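Local atomic coordinates of dehydratase, IlvD/Edd family (Caulobacter crescentus, PDB entry 5OYN), a protein that catalyses the dehydration of D-xylonate to 2-dehydro-3-deoxy-D-arabinonate in D-xylose degradation, using a [2Fe-2S] cluster and magnesium, and also dehydrates D-gluconate. Residues S182-A187 against T501-S506; E411-R416 against S489-G494. All coordinates share one frame; numbering follows the deposited sequence.

In the fold
Both contacts involve the chain between Ser489 and Ser506. Contact 1 ties loop 501-506 to helix 177-187 by a salt bridge, and so joins the C-terminal family region to the N-terminal one. Contact 2 packs helix 411-417 on the residues leading into strand 492-494, all within the C-terminal region. Along the chain contact 2 is nested in the loop that contact 1 closes. Their centres are 12 Å apart and they touch directly. Ser506 OG lies 2.7 Å from Thr492 OG1, a probable hydrogen bond, and Pro505 CG packs 3.8 Å from Phe413 CE2. Neither contact belongs to the annotated sites; the side chain of Asp503 is about 14 Å from the magnesium ion.

Contact 1: S182-A187 against T501-S506; sequences SRRKLA and TADSPS
Asp503 comes to the edge of the Arg184 guanidinium and not over a face. Asp503 CG lies in the guanidinium plane, beyond NH2. The two flat groups are turned 32° against each other. Arg184 NH2 donates to Asp503 OD2 at 2.8 Å, and the N-H points almost straight at the oxygen (170°). On the acceptor, the bond arrives on the syn side but somewhat out of the carboxylate plane. Asp503 OD1 is nearly as close to the same nitrogen, with NH2 to OD1 at 2.9 Å. The carboxylate therefore sits across the end of a single NH2 group. It forms no paired two-nitrogen bridge, since Arg184 NH1 is 3.8 Å from Asp503 OD2.

The backbones are far apart, with 12.1 Å between Arg184 CA and Asp503 CA. The arginine spans more than half of this gap, and Asp503 covers the rest from the opposite direction. Arg184 CG is anti to the carbonyl carbon (chi1 -61°), and the chain leaves the helix toward the loop before bending at chi3. Arg181 NE makes a long, weak ion pair with Asp503 OD2. An alanine in place of Arg184 would probably leave the Asp503 carboxylate without its short, straight salt bridge, with Arg181 a long, weak partner, and remove this charged link between helix and loop.

The bridge is a surface contact between the last turns of helix 177-187 and the loop that leads into strand 507-511. Trp180 NE1, bonded to Thr501 OG1, is a second tie between them. Next to Arg184, Arg183 forms salt bridges with Asp31 and the C-terminal carboxylate of His600 of a second subunit. Arg184 also touches Gln477 and Leu483 of helix 480-484, while Asp503 touches Trp180, one turn earlier on the arginine's own helix.

Contact 2: E411-R416 against S489-G494; sequences EEFRKR and SLPTLG
Phe413 points its ring edge-on at the chain from Ser489 to Pro491. With CG anti to the backbone N (chi1 -178°), the side chain leaves helix 411-417 toward the loop before strand 492-494. The CD2-CE2 side of the ring does the touching. Phe413 CE2 lies 4.0 Å from Pro491 N, and Pro491 CA sits in the plane of the ring. Phe413 CE2 is also 4.1 Å from Pro491 CD, so the ring edge abuts the proline ring where it joins the backbone. Farther along the same edge, Phe413 CD2 is 4.0 Å from Ser489 OG. No hydrogen bond crosses the contact, and the contacts are those of van der Waals packing.

On the outer side of the helix, Lys415 NZ bonds Glu411 OE2 at 2.8 Å. This salt bridge spans one helical turn, and Lys415 NZ meets the carboxylate from above its plane. It lies on the exposed surface, away from the phenylalanine.

The ring of Phe413 also meets Tyr417, whose side chain touches both Leu490 and Pro491. Beyond Pro491 the chain enters strand 492-494, which pairs with strand 455-460 in parallel and is also hydrogen-bonded through Thr492 and Gly494 to Ile507. Helix 411-417 therefore packs where the chain enters this strand.

Contact 1: S182-A187 against T501-S506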
# COMPACT_ATOMS: atom_id res chain seq x y z
N SER A 182 -30.70 13.68 17.88
CA SER A 182 -31.66 13.18 16.92
C SER A 182 -32.61 12.18 17.53
O SER A 182 -33.72 12.00 17.01
CB SER A 182 -30.95 12.57 15.70
OG SER A 182 -30.53 13.61 14.82
N ARG A 183 -32.20 11.51 18.62
CA ARG A 183 -33.13 10.67 19.37
C ARG A 183 -34.28 11.49 19.94
O ARG A 183 -35.42 11.01 20.02
CB ARG A 183 -32.38 9.93 20.49
CG ARG A 183 -31.62 8.70 20.03
CD ARG A 183 -31.67 7.56 21.05
NE ARG A 183 -30.45 7.45 21.85
CZ ARG A 183 -29.92 6.31 22.30
NH1 ARG A 183 -30.48 5.13 22.04
NH2 ARG A 183 -28.81 6.34 23.03
N ARG A 184 -34.02 12.75 20.29
CA ARG A 184 -35.05 13.61 20.87
C ARG A 184 -36.00 14.15 19.80
O ARG A 184 -37.21 14.22 20.03
CB ARG A 184 -34.39 14.75 21.64
CG ARG A 184 -33.54 14.25 22.79
CD ARG A 184 -33.04 15.39 23.64
NE ARG A 184 -31.65 15.19 24.06
CZ ARG A 184 -30.68 16.06 23.83
NH1 ARG A 184 -30.94 17.19 23.18
NH2 ARG A 184 -29.44 15.80 24.26
N LYS A 185 -35.46 14.53 18.65
CA LYS A 185 -36.31 15.09 17.60
C LYS A 185 -37.14 14.01 16.91
O LYS A 185 -38.26 14.28 16.46
CB LYS A 185 -35.45 15.85 16.60
CG LYS A 185 -34.44 16.76 17.28
CD LYS A 185 -34.17 18.01 16.46
CE LYS A 185 -32.68 18.21 16.22
NZ LYS A 185 -32.13 19.33 17.02
N LEU A 186 -36.63 12.78 16.83
CA LEU A 186 -37.43 11.69 16.28
C LEU A 186 -38.58 11.32 17.21
O LEU A 186 -39.66 10.96 16.74
CB LEU A 186 -36.56 10.47 16.03
CG LEU A 186 -37.26 9.28 15.39
CD1 LEU A 186 -37.43 9.50 13.89
CD2 LEU A 186 -36.50 7.99 15.67
N ALA A 187 -38.36 11.40 18.52
CA ALA A 187 -39.44 11.17 19.47
C ALA A 187 -40.46 12.30 19.41
O ALA A 187 -41.67 12.06 19.34
CB ALA A 187 -38.89 11.01 20.89
N THR A 501 -19.54 12.02 24.20
CA THR A 501 -20.26 12.96 23.37
C THR A 501 -21.63 13.30 23.93
O THR A 501 -22.39 14.03 23.27
CB THR A 501 -20.39 12.37 21.96
OG1 THR A 501 -21.22 11.19 22.00
CG2 THR A 501 -19.03 11.96 21.45
N ALA A 502 -21.98 12.78 25.10
CA ALA A 502 -23.29 13.07 25.66
C ALA A 502 -23.33 14.50 26.18
O ALA A 502 -22.34 15.03 26.69
CB ALA A 502 -23.64 12.09 26.78
N ASP A 503 -24.49 15.13 26.01
CA ASP A 503 -24.81 16.43 26.60
C ASP A 503 -25.83 16.28 27.74
O ASP A 503 -26.69 17.14 27.96
CB ASP A 503 -25.34 17.39 25.53
CG ASP A 503 -26.48 16.79 24.71
OD1 ASP A 503 -26.64 15.55 24.73
OD2 ASP A 503 -27.22 17.56 24.06
N SER A 504 -25.71 15.18 28.49
CA SER A 504 -26.56 14.88 29.63
C SER A 504 -25.76 15.08 30.91
O SER A 504 -24.70 14.44 31.05
CB SER A 504 -27.08 13.45 29.56
OG SER A 504 -27.96 13.28 28.48
N PRO A 505 -26.19 15.92 31.86
CA PRO A 505 -25.46 16.08 33.13
C PRO A 505 -25.68 14.89 34.06
O PRO A 505 -26.26 15.01 35.13
CB PRO A 505 -26.04 17.38 33.69
CG PRO A 505 -27.44 17.41 33.18
CD PRO A 505 -27.44 16.72 31.83
N SER A 506 -25.22 13.72 33.64
CA SER A 506 -25.57 12.50 34.34
C SER A 506 -24.66 12.28 35.54
O SER A 506 -23.55 12.82 35.62
CB SER A 506 -25.47 11.29 33.41
OG SER A 506 -26.35 11.41 32.30

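Contact 2: E411-R416 against S489-G494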
# COMPACT_ATOMS: atom_id res chain seq x y z
N GLU A 411 -28.86 25.45 30.93
CA GLU A 411 -29.45 26.51 31.73
C GLU A 411 -30.91 26.23 32.07
O GLU A 411 -31.37 26.61 33.15
CB GLU A 411 -29.30 27.85 31.02
CG GLU A 411 -30.09 27.97 29.75
CD GLU A 411 -30.69 29.35 29.58
OE1 GLU A 411 -30.66 29.87 28.44
OE2 GLU A 411 -31.17 29.91 30.60
N GLU A 412 -31.64 25.55 31.19
CA GLU A 412 -33.00 25.14 31.53
C GLU A 412 -33.00 24.10 32.64
O GLU A 412 -33.84 24.15 33.55
CB GLU A 412 -33.71 24.61 30.28
CG GLU A 412 -35.20 24.94 30.24
CD GLU A 412 -35.48 26.43 30.34
OE1 GLU A 412 -34.79 27.22 29.65
OE2 GLU A 412 -36.37 26.82 31.13
N PHE A 413 -32.07 23.14 32.58
CA PHE A 413 -31.89 22.17 33.66
C PHE A 413 -31.56 22.88 34.97
O PHE A 413 -32.10 22.53 36.02
CB PHE A 413 -30.79 21.18 33.27
CG PHE A 413 -30.52 20.09 34.29
CD1 PHE A 413 -29.73 20.33 35.41
CD2 PHE A 413 -30.99 18.80 34.07
CE1 PHE A 413 -29.46 19.31 36.33
CE2 PHE A 413 -30.72 17.77 34.98
CZ PHE A 413 -29.96 18.03 36.11
N ARG A 414 -30.67 23.88 34.91
CA ARG A 414 -30.31 24.62 36.11
C ARG A 414 -31.53 25.27 36.75
O ARG A 414 -31.82 25.05 37.93
CB ARG A 414 -29.25 25.67 35.77
CG ARG A 414 -28.65 26.35 36.99
CD ARG A 414 -27.42 27.16 36.64
NE ARG A 414 -26.37 26.34 36.03
CZ ARG A 414 -25.50 25.59 36.72
NH1 ARG A 414 -25.53 25.56 38.05
NH2 ARG A 414 -24.60 24.87 36.06
N LYS A 415 -32.29 26.06 35.97
CA LYS A 415 -33.49 26.72 36.48
C LYS A 415 -34.48 25.73 37.08
O LYS A 415 -35.16 26.06 38.06
CB LYS A 415 -34.17 27.52 35.37
CG LYS A 415 -33.66 28.94 35.23
CD LYS A 415 -34.33 29.66 34.06
CE LYS A 415 -33.30 30.42 33.21
NZ LYS A 415 -33.68 30.45 31.76
N ARG A 416 -34.59 24.53 36.53
CA ARG A 416 -35.63 23.61 36.97
C ARG A 416 -35.29 22.95 38.31
O ARG A 416 -36.17 22.79 39.16
CB ARG A 416 -35.89 22.55 35.90
CG ARG A 416 -37.12 21.69 36.17
CD ARG A 416 -37.34 20.62 35.12
NE ARG A 416 -37.11 21.11 33.76
CZ ARG A 416 -38.01 21.78 33.06
NH1 ARG A 416 -39.21 22.03 33.58
NH2 ARG A 416 -37.72 22.19 31.82
N SER A 489 -34.41 17.38 29.13
CA SER A 489 -33.65 16.42 29.92
C SER A 489 -34.22 16.33 31.33
O SER A 489 -34.70 17.33 31.88
CB SER A 489 -32.17 16.80 29.98
OG SER A 489 -32.01 18.19 30.23
N LEU A 490 -34.20 15.12 31.88
CA LEU A 490 -34.40 14.88 33.29
C LEU A 490 -33.10 14.41 33.92
O LEU A 490 -32.18 13.99 33.21
CB LEU A 490 -35.51 13.85 33.54
CG LEU A 490 -36.84 14.17 32.85
CD1 LEU A 490 -37.69 12.92 32.72
CD2 LEU A 490 -37.60 15.32 33.55
N PRO A 491 -32.97 14.52 35.24
CA PRO A 491 -31.75 14.03 35.89
C PRO A 491 -31.57 12.54 35.65
O PRO A 491 -32.54 11.79 35.48
CB PRO A 491 -31.97 14.36 37.37
CG PRO A 491 -33.38 14.82 37.49
CD PRO A 491 -33.78 15.34 36.16
N THR A 492 -30.31 12.13 35.60
CA THR A 492 -29.96 10.79 35.16
C THR A 492 -28.89 10.24 36.09
O THR A 492 -28.03 10.99 36.57
CB THR A 492 -29.45 10.78 33.70
OG1 THR A 492 -28.67 11.96 33.45
CG2 THR A 492 -30.62 10.73 32.72
N LEU A 493 -28.97 8.94 36.36
CA LEU A 493 -28.02 8.29 37.25
C LEU A 493 -27.98 6.80 36.92
O LEU A 493 -29.02 6.21 36.61
CB LEU A 493 -28.41 8.52 38.71
CG LEU A 493 -27.73 7.65 39.77
CD1 LEU A 493 -27.42 8.50 40.96
CD2 LEU A 493 -28.62 6.49 40.17
N GLY A 494 -26.79 6.21 37.01
CA GLY A 494 -26.65 4.78 36.76
C GLY A 494 -25.26 4.30 37.10
O GLY A 494 -24.35 5.10 37.34